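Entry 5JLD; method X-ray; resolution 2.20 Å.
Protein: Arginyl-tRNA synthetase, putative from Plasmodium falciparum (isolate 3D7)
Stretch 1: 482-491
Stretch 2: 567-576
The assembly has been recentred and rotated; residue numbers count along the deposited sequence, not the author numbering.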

# COMPACT_ATOMS: atom_id res chain seq x y z
N GLY A 482 11.61 16.42 10.02
CA GLY A 482 10.82 16.33 11.24
C GLY A 482 11.36 15.22 12.12
O GLY A 482 11.59 15.40 13.34
N TYR A 483 11.59 14.07 11.49
CA TYR A 483 12.11 12.92 12.20
C TYR A 483 13.48 13.20 12.85
O TYR A 483 13.70 12.88 14.05
CB TYR A 483 12.22 11.72 11.27
CG TYR A 483 12.73 10.50 11.99
CD1 TYR A 483 11.89 9.78 12.84
CD2 TYR A 483 14.05 10.10 11.87
CE1 TYR A 483 12.35 8.66 13.51
CE2 TYR A 483 14.52 8.99 12.54
CZ TYR A 483 13.67 8.27 13.36
OH TYR A 483 14.15 7.17 14.02
N SER A 484 14.38 13.79 12.07
CA SER A 484 15.71 14.11 12.60
C SER A 484 15.63 15.13 13.74
O SER A 484 16.43 15.10 14.68
CB SER A 484 16.64 14.62 11.50
OG SER A 484 16.13 15.79 10.90
N ARG A 485 14.67 16.05 13.68
CA ARG A 485 14.48 17.00 14.78
C ARG A 485 14.06 16.26 16.06
O ARG A 485 14.63 16.48 17.16
CB ARG A 485 13.43 18.06 14.42
CG ARG A 485 13.92 19.15 13.47
CD ARG A 485 12.79 20.12 13.11
N ILE A 486 13.08 15.38 15.91
CA ILE A 486 12.62 14.61 17.06
C ILE A 486 13.78 13.80 17.66
O ILE A 486 13.88 13.68 18.88
CB ILE A 486 11.45 13.69 16.70
CG1 ILE A 486 10.31 14.51 16.13
CG2 ILE A 486 10.94 12.94 17.93
CD1 ILE A 486 9.09 13.70 15.81
N CYS A 487 14.67 13.26 16.81
CA CYS A 487 15.84 12.54 17.34
C CYS A 487 16.83 13.48 18.05
O CYS A 487 17.48 13.13 19.06
CB CYS A 487 16.56 11.77 16.22
SG CYS A 487 15.57 10.41 15.46
N SER A 488 16.95 14.68 17.49
CA SER A 488 17.78 15.73 18.06
C SER A 488 17.36 16.02 19.50
O SER A 488 18.22 16.20 20.38
CB SER A 488 17.69 16.99 17.20
OG SER A 488 17.84 18.17 17.96
N ILE A 489 16.05 16.05 19.75
CA ILE A 489 15.60 16.21 21.14
C ILE A 489 16.24 15.19 22.09
O ILE A 489 16.76 15.55 23.15
CB ILE A 489 14.08 16.08 21.27
CG1 ILE A 489 13.38 17.12 20.39
CG2 ILE A 489 13.65 16.25 22.74
CD1 ILE A 489 11.90 16.89 20.25
N PHE A 490 16.23 13.92 21.71
CA PHE A 490 16.80 12.89 22.57
C PHE A 490 18.31 12.98 22.67
O PHE A 490 18.88 12.68 23.73
CB PHE A 490 16.39 11.51 22.10
CG PHE A 490 14.96 11.21 22.39
CD1 PHE A 490 14.59 10.72 23.63
CD2 PHE A 490 13.99 11.46 21.44
CE1 PHE A 490 13.27 10.46 23.91
CE2 PHE A 490 12.67 11.20 21.72
CZ PHE A 490 12.31 10.71 22.96
N ARG A 491 18.97 13.40 21.60
CA ARG A 491 20.41 13.62 21.69
C ARG A 491 20.73 14.75 22.67
O ARG A 491 21.75 14.69 23.36
CB ARG A 491 21.02 13.93 20.32
CG ARG A 491 20.84 12.79 19.31
CD ARG A 491 21.66 13.00 18.04
NE ARG A 491 21.36 14.26 17.37
CZ ARG A 491 20.63 14.36 16.27
NH1 ARG A 491 20.12 13.27 15.71
NH2 ARG A 491 20.41 15.55 15.72
N ARG A 567 6.58 14.34 28.88
CA ARG A 567 6.75 14.90 27.54
C ARG A 567 7.81 14.14 26.73
O ARG A 567 7.63 13.89 25.55
CB ARG A 567 7.11 16.39 27.60
CG ARG A 567 5.93 17.25 28.08
CD ARG A 567 6.09 18.72 27.73
NE ARG A 567 7.12 19.39 28.52
CZ ARG A 567 6.98 19.79 29.79
NH1 ARG A 567 5.85 19.57 30.47
NH2 ARG A 567 7.99 20.40 30.39
N LEU A 568 8.92 13.78 27.38
CA LEU A 568 9.98 13.05 26.72
C LEU A 568 9.48 11.68 26.24
O LEU A 568 9.79 11.23 25.14
CB LEU A 568 11.17 12.87 27.65
CG LEU A 568 12.52 12.78 26.94
CD1 LEU A 568 12.85 14.12 26.27
CD2 LEU A 568 13.61 12.37 27.92
N LEU A 569 8.69 11.04 27.10
CA LEU A 569 8.04 9.78 26.76
C LEU A 569 7.16 9.93 25.52
O LEU A 569 7.19 9.08 24.60
CB LEU A 569 7.21 9.28 27.95
CG LEU A 569 7.40 7.83 28.38
CD1 LEU A 569 8.87 7.45 28.43
CD2 LEU A 569 6.73 7.59 29.72
N LEU A 570 6.39 11.02 25.48
CA LEU A 570 5.57 11.31 24.31
C LEU A 570 6.44 11.47 23.06
O LEU A 570 6.08 11.02 21.97
CB LEU A 570 4.74 12.58 24.52
CG LEU A 570 3.27 12.34 24.84
CD1 LEU A 570 2.57 13.64 25.22
CD2 LEU A 570 2.57 11.67 23.67
N CYS A 571 7.58 12.13 23.25
CA CYS A 571 8.52 12.31 22.15
C CYS A 571 9.02 10.94 21.64
O CYS A 571 9.14 10.74 20.44
CB CYS A 571 9.70 13.17 22.61
SG CYS A 571 9.33 14.94 22.83
N SER A 572 9.28 10.02 22.56
CA SER A 572 9.80 8.69 22.23
C SER A 572 8.79 7.86 21.44
O SER A 572 9.10 7.27 20.38
CB SER A 572 10.20 7.96 23.52
OG SER A 572 11.01 6.83 23.27
N ILE A 573 7.57 7.82 21.96
CA ILE A 573 6.50 7.16 21.23
C ILE A 573 6.33 7.76 19.84
O ILE A 573 6.27 7.03 18.85
CB ILE A 573 5.17 7.25 21.98
CG1 ILE A 573 5.31 6.59 23.36
CG2 ILE A 573 4.07 6.61 21.14
CD1 ILE A 573 4.06 6.70 24.24
N THR A 574 6.29 9.10 19.77
CA THR A 574 6.11 9.75 18.48
C THR A 574 7.22 9.40 17.49
O THR A 574 6.94 9.13 16.34
CB THR A 574 6.04 11.27 18.62
OG1 THR A 574 4.93 11.62 19.45
CG2 THR A 574 5.88 11.94 17.23
N LYS A 575 8.46 9.41 17.97
CA LYS A 575 9.61 8.99 17.17
C LYS A 575 9.43 7.57 16.63
O LYS A 575 9.50 7.36 15.42
CB LYS A 575 10.90 9.06 17.99
CG LYS A 575 12.15 8.68 17.21
CD LYS A 575 13.38 9.22 17.92
CE LYS A 575 14.07 8.16 18.76
NZ LYS A 575 15.01 7.36 17.92
N SER A 576 9.20 6.61 17.52
CA SER A 576 8.95 5.24 17.08
C SER A 576 7.89 5.16 15.97
O SER A 576 8.10 4.50 14.93
CB SER A 576 8.51 4.36 18.26
OG SER A 576 9.60 4.02 19.09

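How do the two helices meet, and what does the first turn of stretch 1 contribute? They run in roughly opposite directions, their N-to-C directions 143° apart and their axes 9.9 Å apart at the closest, and no hydrogen bond links them; the contact rests on packing. Gly482 is out of reach. Tyr483 is the first residue to engage: its CA-to-CB bond points sideways, yet the end of the side chain, with chi1 t, comes nearer to the other helix. Its CE1 lies 3.7 Å from Lys575 CG and also 3.7 Å from Lys575 O, with the carbonyl oxygen at the ring edge, near the ring plane. The next two residues, Ser484 and Arg485, lie out of reach of stretch 2, as expected when a helix turns its other sides away from a neighbour.

Where do the backbones come nearest, and what fills the space there? At Ile486, whose CA is 6.4 Å from the CA of Lys575. The CA-to-CB bond of Ile486 points toward stretch 2, and the side chain spreads over the surface of that helix: CG2 is 3.8 Å from Cys571 O and 3.9 Å from Lys575 CB, while CD1 reaches Thr574 CG2 at 3.9 Å. Thr574 can offer its methyl group here while its hydroxyl is engaged within its own helix, where OG1 donates a hydrogen bond to Leu570 O at 2.8 Å.

How does a lysine come to sit in the middle of such a contact? The answer is its long aliphatic chain, which Cys487 helps to enclose. Cys487 SG packs 3.5 Å from Lys575 CD, and the lysine side chain sits as a knob among Tyr483, Ile486, Cys487 and Phe490. Its first two chi angles are t, carrying the chain outward from its helix, and chi3, at 99°, lies between wells. The closest contacts in this hole are made by the methylene groups, and no salt bridge to stretch 1 is involved. Ser488, which follows, takes no part.

What closes the contact toward the end of stretch 1? The CA-to-CB bond of Ile489 points toward the other helix, and its side chain makes looser apolar contacts, with CD1 4.1 Å from Cys571 SG and CG2 4.2 Å from Leu568 CD1. Phe490 goes deeper, as a knob among Leu568, Cys571, Ser572 and Lys575. The tip of its ring reaches the backbone of stretch 2: CZ is 3.1 Å from Ser572 N and 3.4 Å from Leu568 O, two atoms already joined by a helical hydrogen bond of 2.9 Å. Ser572 N lies at the ring edge, near its plane. Side chains complete the pocket, with Phe490 CZ 3.6 Å from Cys571 CB and Phe490 CE1 3.9 Å from Leu568 CG. Phe490 and Lys575 therefore form reciprocal knobs, each helping to line the other's hole, with Phe490 CD2 4.2 Å from Lys575 CD. Arg491, exposed and out of reach, is hydrogen-bonded elsewhere in the structure.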